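Local coordinates for clavulanic acid biosynthesis oligopeptide binding protein 2 (Streptomyces clavuligerus, PDB 2WOL) that probably binds oligopeptides as a solute-binding protein of the clavulanic acid biosynthetic pathway, at residues D84-P89 / W99-R104; L304-M309 / L449-G454; G345-A350 / P525-K530. All coordinates share one frame; numbering follows the deposited sequence.

Contact 1 (D84-P89 / W99-R104); sequences DLAEGP and WTYRLR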
loop_
_atom_site.group_PDB
_atom_site.type_symbol
_atom_site.label_atom_id
_atom_site.label_comp_id
_atom_site.label_asym_id
_atom_site.label_seq_id
_atom_site.Cartn_x
_atom_site.Cartn_y
_atom_site.Cartn_z
ATOM N N ASP A 84 14.605 5.479 13.622
ATOM C CA ASP A 84 14.022 4.578 14.607
ATOM C C ASP A 84 15.158 3.848 15.325
ATOM O O ASP A 84 15.620 4.309 16.369
ATOM C CB ASP A 84 13.027 3.620 13.931
ATOM C CG ASP A 84 12.360 2.657 14.906
ATOM O OD1 ASP A 84 12.535 2.791 16.137
ATOM O OD2 ASP A 84 11.644 1.753 14.425
ATOM N N LEU A 85 15.628 2.736 14.764
ATOM C CA LEU A 85 16.810 2.068 15.316
ATOM C C LEU A 85 18.076 2.843 14.981
ATOM O O LEU A 85 19.043 2.807 15.741
ATOM C CB LEU A 85 16.926 0.624 14.821
ATOM C CG LEU A 85 15.894 -0.382 15.329
ATOM C CD1 LEU A 85 16.002 -1.667 14.538
ATOM C CD2 LEU A 85 16.063 -0.661 16.816
ATOM N N ALA A 86 18.069 3.530 13.841
ATOM C CA ALA A 86 19.180 4.394 13.450
ATOM C C ALA A 86 19.158 5.690 14.249
ATOM O O ALA A 86 18.094 6.159 14.660
ATOM C CB ALA A 86 19.135 4.689 11.960
ATOM N N GLU A 87 20.334 6.268 14.464
ATOM C CA GLU A 87 20.419 7.530 15.204
ATOM C C GLU A 87 20.049 8.731 14.334
ATOM O O GLU A 87 19.662 9.781 14.853
ATOM C CB GLU A 87 21.832 7.714 15.765
ATOM C CG GLU A 87 22.282 6.596 16.700
ATOM C CD GLU A 87 23.761 6.662 17.035
ATOM O OE1 GLU A 87 24.593 6.762 16.105
ATOM O OE2 GLU A 87 24.093 6.598 18.235
ATOM N N GLY A 88 20.167 8.566 13.018
ATOM C CA GLY A 88 19.793 9.600 12.059
ATOM C C GLY A 88 19.295 9.000 10.754
ATOM O O GLY A 88 19.399 7.789 10.554
ATOM N N PRO A 89 18.752 9.843 9.854
ATOM C CA PRO A 89 18.324 9.347 8.544
ATOM C C PRO A 89 19.498 8.803 7.733
ATOM O O PRO A 89 20.655 9.146 7.999
ATOM C CB PRO A 89 17.738 10.590 7.862
ATOM C CG PRO A 89 17.464 11.548 8.962
ATOM C CD PRO A 89 18.501 11.287 9.999
ATOM N N TRP A 99 24.172 4.119 0.961
ATOM C CA TRP A 99 23.360 4.524 2.096
ATOM C C TRP A 99 23.928 3.943 3.378
ATOM O O TRP A 99 24.060 2.725 3.515
ATOM C CB TRP A 99 21.919 4.063 1.888
ATOM C CG TRP A 99 21.210 4.831 0.824
ATOM C CD1 TRP A 99 21.424 4.765 -0.524
ATOM C CD2 TRP A 99 20.175 5.797 1.019
ATOM N NE1 TRP A 99 20.581 5.627 -1.183
ATOM C CE2 TRP A 99 19.803 6.274 -0.258
ATOM C CE3 TRP A 99 19.517 6.299 2.149
ATOM C CZ2 TRP A 99 18.803 7.236 -0.434
ATOM C CZ3 TRP A 99 18.525 7.249 1.975
ATOM C CH2 TRP A 99 18.178 7.711 0.692
ATOM N N THR A 100 24.263 4.830 4.311
ATOM C CA THR A 100 24.882 4.453 5.574
ATOM C C THR A 100 23.970 4.793 6.753
ATOM O O THR A 100 23.393 5.882 6.812
ATOM C CB THR A 100 26.250 5.167 5.728
ATOM O OG1 THR A 100 27.086 4.836 4.613
ATOM C CG2 THR A 100 26.947 4.773 7.022
ATOM N N TYR A 101 23.840 3.845 7.680
ATOM C CA TYR A 101 23.059 4.018 8.905
ATOM C C TYR A 101 23.903 3.667 10.117
ATOM O O TYR A 101 24.772 2.788 10.053
ATOM C CB TYR A 101 21.800 3.138 8.896
ATOM C CG TYR A 101 20.838 3.437 7.771
ATOM C CD1 TYR A 101 21.013 2.859 6.516
ATOM C CD2 TYR A 101 19.752 4.294 7.961
ATOM C CE1 TYR A 101 20.138 3.125 5.470
ATOM C CE2 TYR A 101 18.866 4.568 6.921
ATOM C CZ TYR A 101 19.070 3.979 5.677
ATOM O OH TYR A 101 18.220 4.230 4.623
ATOM N N ARG A 102 23.629 4.357 11.219
ATOM C CA ARG A 102 24.334 4.145 12.477
ATOM C C ARG A 102 23.319 3.764 13.540
ATOM O O ARG A 102 22.400 4.528 13.835
ATOM C CB ARG A 102 25.127 5.401 12.862
ATOM C CG ARG A 102 25.992 5.885 11.707
ATOM C CD ARG A 102 26.855 7.103 12.002
ATOM N NE ARG A 102 27.463 7.552 10.750
ATOM C CZ ARG A 102 28.532 6.996 10.183
ATOM N NH1 ARG A 102 29.150 5.975 10.766
ATOM N NH2 ARG A 102 28.988 7.465 9.031
ATOM N N LEU A 103 23.480 2.566 14.089
ATOM C CA LEU A 103 22.501 1.994 15.004
ATOM C C LEU A 103 22.674 2.482 16.433
ATOM O O LEU A 103 23.799 2.684 16.904
ATOM C CB LEU A 103 22.577 0.466 14.976
ATOM C CG LEU A 103 21.913 -0.292 13.825
ATOM C CD1 LEU A 103 22.731 -0.203 12.539
ATOM C CD2 LEU A 103 21.716 -1.749 14.231
ATOM N N ARG A 104 21.549 2.665 17.121
ATOM C CA ARG A 104 21.552 2.916 18.562
ATOM C C ARG A 104 22.194 1.737 19.292
ATOM O O ARG A 104 22.027 0.584 18.890
ATOM C CB ARG A 104 20.129 3.134 19.075
ATOM C CG ARG A 104 19.472 4.411 18.589
ATOM C CD ARG A 104 17.992 4.396 18.924
ATOM N NE ARG A 104 17.362 5.693 18.704
ATOM C CZ ARG A 104 17.306 6.665 19.612
ATOM N NH1 ARG A 104 17.842 6.497 20.815
ATOM N NH2 ARG A 104 16.705 7.810 19.318
HETATM O O HOH W 1 16.640 7.454 16.576
HETATM O O HOH W 2 25.992 4.094 16.628
HETATM O O HOH W 3 22.085 6.734 10.793
#
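The carbonyl oxygen of Arg-102 is approached by two groups of the 84-89 loop: Glu-87 N donates to Arg-102 O at 2.8 Å, and Ala-86 CA makes a C-H...O contact of 3.2 Å with the same oxygen. One step on, Arg-104 N gives a straight bond of 2.9 Å to Leu-85 O, with 172° at the hydrogen. These two bonds flank the single bridge between Ala-86 and Leu-103. The side chain of Arg-104, extended from CG to NE, passes Leu-85, its CG 3.3 Å from Leu-85 O, and the NE-H forms a weak bond to Asp-84 O, bent to 129°. Its NH2 also donates to a water that in turn donates to Ala-86 O. The loop 84-89 leads into edge strand 91-93 of the antiparallel sheet formed by strands 91-93, 98-102, 171-175 and 164-166 of this solute-binding protein, and extends that side of strand 98-102 by the single bridge and one backbone-linking water. This second water accepts from Arg-102 N and donates to Gly-88 O. In Glu-87, CG lies anti to the carbonyl carbon (chi1 -59°), beside the backbone N and 3.5 Å from Arg-102 O. Farther out, Glu-87 OE1 comes to 3.6 Å from Arg-102 CB; the two side chains cross at about a right angle, and the Arg-102 guanidinium turns away to a salt bridge with Glu-91. On the Tyr-101 side, Ala-86 CB meets Tyr-101 CD2 at the ring edge, 4.1 Å away, while the Tyr-101 hydroxyl bonds to Asp-184. The carboxylate of Asp-84 is engaged by Arg-65 and Arg-242.

Contact 2 (L304-M309 / L449-G454); sequences LHFVAM and LVTDWG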
loop_
_atom_site.group_PDB
_atom_site.type_symbol
_atom_site.label_atom_id
_atom_site.label_comp_id
_atom_site.label_asym_id
_atom_site.label_seq_id
_atom_site.Cartn_x
_atom_site.Cartn_y
_atom_site.Cartn_z
ATOM N N LEU A 304 -5.783 3.958 -5.835
ATOM C CA LEU A 304 -6.379 4.425 -7.076
ATOM C C LEU A 304 -7.156 3.285 -7.718
ATOM O O LEU A 304 -6.642 2.181 -7.853
ATOM C CB LEU A 304 -5.294 4.923 -8.037
ATOM C CG LEU A 304 -5.725 5.228 -9.479
ATOM C CD1 LEU A 304 -6.548 6.498 -9.557
ATOM C CD2 LEU A 304 -4.516 5.322 -10.394
ATOM N N HIS A 305 -8.392 3.568 -8.111
ATOM C CA HIS A 305 -9.193 2.648 -8.895
ATOM C C HIS A 305 -9.085 3.089 -10.349
ATOM O O HIS A 305 -9.304 4.259 -10.670
ATOM C CB HIS A 305 -10.647 2.687 -8.420
ATOM C CG HIS A 305 -11.483 1.549 -8.918
ATOM N ND1 HIS A 305 -11.187 0.230 -8.645
ATOM C CD2 HIS A 305 -12.623 1.534 -9.650
ATOM C CE1 HIS A 305 -12.098 -0.547 -9.200
ATOM N NE2 HIS A 305 -12.978 0.218 -9.819
ATOM N N PHE A 306 -8.730 2.156 -11.229
ATOM C CA PHE A 306 -8.521 2.495 -12.630
ATOM C C PHE A 306 -8.831 1.346 -13.578
ATOM O O PHE A 306 -9.024 0.207 -13.155
ATOM C CB PHE A 306 -7.095 3.037 -12.870
ATOM C CG PHE A 306 -5.991 2.033 -12.631
ATOM C CD1 PHE A 306 -5.436 1.326 -13.696
ATOM C CD2 PHE A 306 -5.483 1.823 -11.350
ATOM C CE1 PHE A 306 -4.404 0.416 -13.489
ATOM C CE2 PHE A 306 -4.450 0.914 -11.134
ATOM C CZ PHE A 306 -3.912 0.206 -12.207
ATOM N N VAL A 307 -8.901 1.674 -14.865
ATOM C CA VAL A 307 -9.014 0.683 -15.923
ATOM C C VAL A 307 -7.740 0.750 -16.763
ATOM O O VAL A 307 -7.320 1.834 -17.190
ATOM C CB VAL A 307 -10.266 0.927 -16.806
ATOM C CG1 VAL A 307 -10.288 -0.024 -18.005
ATOM C CG2 VAL A 307 -11.543 0.777 -15.979
ATOM N N ALA A 308 -7.121 -0.406 -16.974
ATOM C CA ALA A 308 -5.932 -0.501 -17.809
ATOM C C ALA A 308 -6.302 -1.026 -19.184
ATOM O O ALA A 308 -7.149 -1.904 -19.306
ATOM C CB ALA A 308 -4.900 -1.411 -17.156
ATOM N N MET A 309 -5.667 -0.470 -20.212
ATOM C CA MET A 309 -5.824 -0.950 -21.583
ATOM C C MET A 309 -4.504 -1.508 -22.111
ATOM O O MET A 309 -3.443 -0.916 -21.907
ATOM C CB MET A 309 -6.366 0.154 -22.484
ATOM C CG MET A 309 -7.862 0.355 -22.319
ATOM S SD MET A 309 -8.506 1.761 -23.231
ATOM C CE MET A 309 -8.113 3.114 -22.127
ATOM N N LEU A 449 -8.882 -3.969 -18.305
ATOM C CA LEU A 449 -8.817 -4.624 -16.996
ATOM C C LEU A 449 -9.212 -3.643 -15.907
ATOM O O LEU A 449 -8.725 -2.506 -15.889
ATOM C CB LEU A 449 -7.401 -5.139 -16.718
ATOM C CG LEU A 449 -6.895 -6.307 -17.569
ATOM C CD1 LEU A 449 -5.384 -6.453 -17.442
ATOM C CD2 LEU A 449 -7.606 -7.599 -17.151
ATOM N N VAL A 450 -10.083 -4.082 -15.001
ATOM C CA VAL A 450 -10.462 -3.277 -13.840
ATOM C C VAL A 450 -9.583 -3.663 -12.663
ATOM O O VAL A 450 -9.449 -4.844 -12.340
ATOM C CB VAL A 450 -11.944 -3.495 -13.440
ATOM C CG1 VAL A 450 -12.305 -2.668 -12.193
ATOM C CG2 VAL A 450 -12.870 -3.147 -14.590
ATOM N N THR A 451 -8.983 -2.672 -12.012
ATOM C CA THR A 451 -8.211 -2.960 -10.813
ATOM C C THR A 451 -8.130 -1.775 -9.860
ATOM O O THR A 451 -8.614 -0.687 -10.165
ATOM C CB THR A 451 -6.799 -3.518 -11.156
ATOM O OG1 THR A 451 -6.251 -4.164 -10.001
ATOM C CG2 THR A 451 -5.859 -2.424 -11.636
ATOM N N ASP A 452 -7.548 -2.012 -8.691
ATOM C CA ASP A 452 -7.186 -0.937 -7.780
ATOM C C ASP A 452 -5.749 -1.154 -7.329
ATOM O O ASP A 452 -5.235 -2.271 -7.412
ATOM C CB ASP A 452 -8.169 -0.820 -6.606
ATOM C CG ASP A 452 -8.078 -1.973 -5.619
ATOM O OD1 ASP A 452 -7.685 -3.097 -5.998
ATOM O OD2 ASP A 452 -8.428 -1.748 -4.441
ATOM N N TRP A 453 -5.105 -0.082 -6.883
ATOM C CA TRP A 453 -3.681 -0.100 -6.585
ATOM C C TRP A 453 -3.362 0.879 -5.469
ATOM O O TRP A 453 -3.875 1.998 -5.454
ATOM C CB TRP A 453 -2.881 0.272 -7.838
ATOM C CG TRP A 453 -1.462 0.682 -7.563
ATOM C CD1 TRP A 453 -0.958 1.952 -7.601
ATOM C CD2 TRP A 453 -0.368 -0.174 -7.207
ATOM N NE1 TRP A 453 0.379 1.939 -7.291
ATOM C CE2 TRP A 453 0.770 0.649 -7.048
ATOM C CE3 TRP A 453 -0.239 -1.555 -7.007
ATOM C CZ2 TRP A 453 2.022 0.136 -6.697
ATOM C CZ3 TRP A 453 1.011 -2.064 -6.670
ATOM C CH2 TRP A 453 2.122 -1.217 -6.513
ATOM N N GLY A 454 -2.520 0.440 -4.539
ATOM C CA GLY A 454 -1.924 1.314 -3.539
ATOM C C GLY A 454 -0.424 1.090 -3.511
ATOM O O GLY A 454 0.049 -0.043 -3.616
#
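Phe-306 lays one ring face against the methyl of Thr-451: CG2 stands 3.7 Å from the ring centroid, 28° off the normal, a CH-pi contact displaced toward CZ. The two side chains lie side by side and point the same way. In Phe-306 CG sits between the backbone N and the carbonyl carbon (chi1 65°); Thr-451 turns OG1 anti to its own N (chi1 -162°), which leaves CG2 as the branch that meets the ring. At the edge of the same ring, in its plane, Trp-453 CB touches CE2 at 3.7 Å. The Trp-453 indole lies clear of strand 304-309, NE1 bonded to Phe-463 O and its ring meeting Trp-480. On the other sheet face His-305, Val-307, Val-450 and Asp-452 gather. His-305 CE1 rests 3.7 Å from Val-450 CG1, and Asp-452 CB lies at the imidazole edge, in plane, 3.8 Å from ND1. Phe-402 and Val-405 of helix 401-414 pack against this face, while helix 460-468 packs on the Phe-306 side. Six backbone bonds hold the strands together, in pairs at Leu-304 with Trp-453, Phe-306 with Thr-451 and Ala-308 with Leu-449. Between them Asp-452 CA and Val-307 CA each bring a C-H to a carbonyl oxygen, those of Leu-304 and Leu-449. Gly-454 O is hydrogen-bonded to a glycerol, probably from the crystallisation liquor, that lies beside the Trp-453 side chain. The whole is a buried antiparallel pair in a mixed sheet with helices on both faces, the alpha/beta architecture of periplasmic-type binding-protein lobes.

Contact 3 (G345-A350 / P525-K530); sequences GDLTTA and PLVHDK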
loop_
_atom_site.group_PDB
_atom_site.type_symbol
_atom_site.label_atom_id
_atom_site.label_comp_id
_atom_site.label_asym_id
_atom_site.label_seq_id
_atom_site.Cartn_x
_atom_site.Cartn_y
_atom_site.Cartn_z
ATOM N N GLY A 345 -15.667 7.470 -3.268
ATOM C CA GLY A 345 -14.312 8.000 -3.332
ATOM C C GLY A 345 -14.257 9.379 -3.958
ATOM O O GLY A 345 -15.251 10.116 -3.967
ATOM N N ASP A 346 -13.090 9.717 -4.492
ATOM C CA ASP A 346 -12.828 11.047 -5.012
ATOM C C ASP A 346 -12.498 10.971 -6.493
ATOM O O ASP A 346 -11.495 10.365 -6.873
ATOM C CB ASP A 346 -11.661 11.665 -4.253
ATOM C CG ASP A 346 -11.811 13.143 -4.091
ATOM O OD1 ASP A 346 -11.534 13.889 -5.060
ATOM O OD2 ASP A 346 -12.215 13.558 -2.984
ATOM N N LEU A 347 -13.340 11.578 -7.327
ATOM C CA LEU A 347 -13.112 11.586 -8.772
ATOM C C LEU A 347 -11.714 12.084 -9.088
ATOM O O LEU A 347 -11.226 13.027 -8.467
ATOM C CB LEU A 347 -14.127 12.480 -9.482
ATOM C CG LEU A 347 -15.512 11.913 -9.770
ATOM C CD1 LEU A 347 -16.379 13.014 -10.357
ATOM C CD2 LEU A 347 -15.411 10.736 -10.731
ATOM N N THR A 348 -11.069 11.436 -10.051
ATOM C CA THR A 348 -9.759 11.872 -10.503
ATOM C C THR A 348 -9.615 11.695 -12.009
ATOM O O THR A 348 -10.137 10.733 -12.575
ATOM C CB THR A 348 -8.617 11.143 -9.749
ATOM O OG1 THR A 348 -7.355 11.682 -10.154
ATOM C CG2 THR A 348 -8.633 9.647 -10.017
ATOM N N THR A 349 -8.913 12.633 -12.643
ATOM C CA THR A 349 -8.566 12.532 -14.061
ATOM C C THR A 349 -7.073 12.247 -14.251
ATOM O O THR A 349 -6.580 12.187 -15.378
ATOM C CB THR A 349 -8.932 13.812 -14.830
ATOM O OG1 THR A 349 -8.165 14.907 -14.318
ATOM C CG2 THR A 349 -10.418 14.126 -14.676
ATOM N N ALA A 350 -6.352 12.089 -13.144
ATOM C CA ALA A 350 -4.940 11.718 -13.183
ATOM C C ALA A 350 -4.628 10.620 -12.159
ATOM O O ALA A 350 -5.531 10.097 -11.504
ATOM C CB ALA A 350 -4.058 12.944 -12.974
ATOM N N PRO A 525 -7.955 6.671 -15.216
ATOM C CA PRO A 525 -8.185 6.898 -13.793
ATOM C C PRO A 525 -9.672 7.069 -13.530
ATOM O O PRO A 525 -10.357 7.747 -14.298
ATOM C CB PRO A 525 -7.450 8.215 -13.504
ATOM C CG PRO A 525 -6.755 8.605 -14.752
ATOM C CD PRO A 525 -7.337 7.833 -15.877
ATOM N N LEU A 526 -10.164 6.452 -12.460
ATOM C CA LEU A 526 -11.573 6.590 -12.088
ATOM C C LEU A 526 -11.732 7.419 -10.819
ATOM O O LEU A 526 -12.195 8.562 -10.871
ATOM C CB LEU A 526 -12.246 5.220 -11.942
ATOM C CG LEU A 526 -12.213 4.312 -13.178
ATOM C CD1 LEU A 526 -12.888 2.985 -12.886
ATOM C CD2 LEU A 526 -12.867 4.989 -14.376
ATOM N N VAL A 527 -11.343 6.841 -9.688
ATOM C CA VAL A 527 -11.409 7.544 -8.408
ATOM C C VAL A 527 -10.206 7.224 -7.542
ATOM O O VAL A 527 -9.605 6.156 -7.681
ATOM C CB VAL A 527 -12.705 7.201 -7.600
ATOM C CG1 VAL A 527 -13.965 7.646 -8.346
ATOM C CG2 VAL A 527 -12.773 5.712 -7.244
ATOM N N HIS A 528 -9.854 8.162 -6.668
ATOM C CA HIS A 528 -9.005 7.850 -5.527
ATOM C C HIS A 528 -9.928 7.389 -4.408
ATOM O O HIS A 528 -10.863 8.104 -4.011
ATOM C CB HIS A 528 -8.180 9.055 -5.089
ATOM C CG HIS A 528 -7.103 9.432 -6.057
ATOM N ND1 HIS A 528 -6.099 8.565 -6.432
ATOM C CD2 HIS A 528 -6.868 10.589 -6.717
ATOM C CE1 HIS A 528 -5.296 9.170 -7.289
ATOM N NE2 HIS A 528 -5.737 10.401 -7.474
ATOM N N ASP A 529 -9.669 6.182 -3.920
ATOM C CA ASP A 529 -10.547 5.529 -2.956
ATOM C C ASP A 529 -10.589 6.257 -1.614
ATOM O O ASP A 529 -9.612 6.884 -1.189
ATOM C CB ASP A 529 -10.197 4.046 -2.793
ATOM C CG ASP A 529 -10.700 3.198 -3.957
ATOM O OD1 ASP A 529 -11.870 3.372 -4.371
ATOM O OD2 ASP A 529 -9.928 2.356 -4.458
ATOM N N LYS A 530 -11.757 6.194 -0.983
ATOM C CA LYS A 530 -11.950 6.678 0.375
ATOM C C LYS A 530 -12.581 5.562 1.189
ATOM O O LYS A 530 -13.091 4.586 0.636
ATOM C CB LYS A 530 -12.825 7.931 0.388
ATOM C CG LYS A 530 -12.114 9.164 -0.160
ATOM C CD LYS A 530 -13.015 10.387 -0.239
ATOM C CE LYS A 530 -13.337 10.953 1.138
ATOM N NZ LYS A 530 -14.087 12.234 1.034
HETATM O O HOH W 4 -14.830 12.580 -2.201
#
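Asp-346 and His-528 satisfy each other's backbone: Asp-346 N donates to His-528 O and His-528 N to Asp-346 O, both at 2.8 Å. Asp-346 O also receives the C-H of Val-527 CA. The next bond is less regular, Thr-348 N reaching Leu-526 O at 3.2 Å from above the carbonyl plane. The hydroxyl of Thr-348 donates to Ala-350 O of its own segment at 2.8 Å, and Lys-331 NZ donates to Thr-348 O. With OG1 anti to the backbone N (chi1 -175°), Thr-348 holds CG2 over one face of the His-528 ring, 4.0 Å from its centroid. Segment 345-350 thereby adds a short antiparallel edge to strand 523-534, whose other side pairs with strand 303-309, where two successive residues, Leu-526 and Val-527, stand opposite the one residue His-305, a classic beta bulge. Pro-525 CB packs against Ala-350 O at 3.4 Å. At the far end a water donates to Gly-345 O and to Asp-346 OD2 and weakly accepts from Lys-530 NZ, whose aliphatic chain lies against Gly-345. Asp-346 OD1 forms a salt bridge with Arg-300.

In the fold
Contacts 2 and 3 belong to one mixed sheet, their centres about 10 Å apart. Strand 303-309 lies between strands 448-453 and 523-534, and His-305 joins the two contacts: its N is 2.9 Å from Val-527 O and its O 3.0 Å from Leu-526 N, both probable hydrogen bonds. Leu-304 CD1 also packs on His-528 CE1, at 3.7 Å. Their segments alternate along the chain, so the sheet is assembled from distant parts of the sequence. Contact 1 closes before either opens and lies on the opposite side of the chain's centre, its centre about 37 Å from each of theirs. A glycerol, probably from the crystallisation liquor, sits beside contact 2.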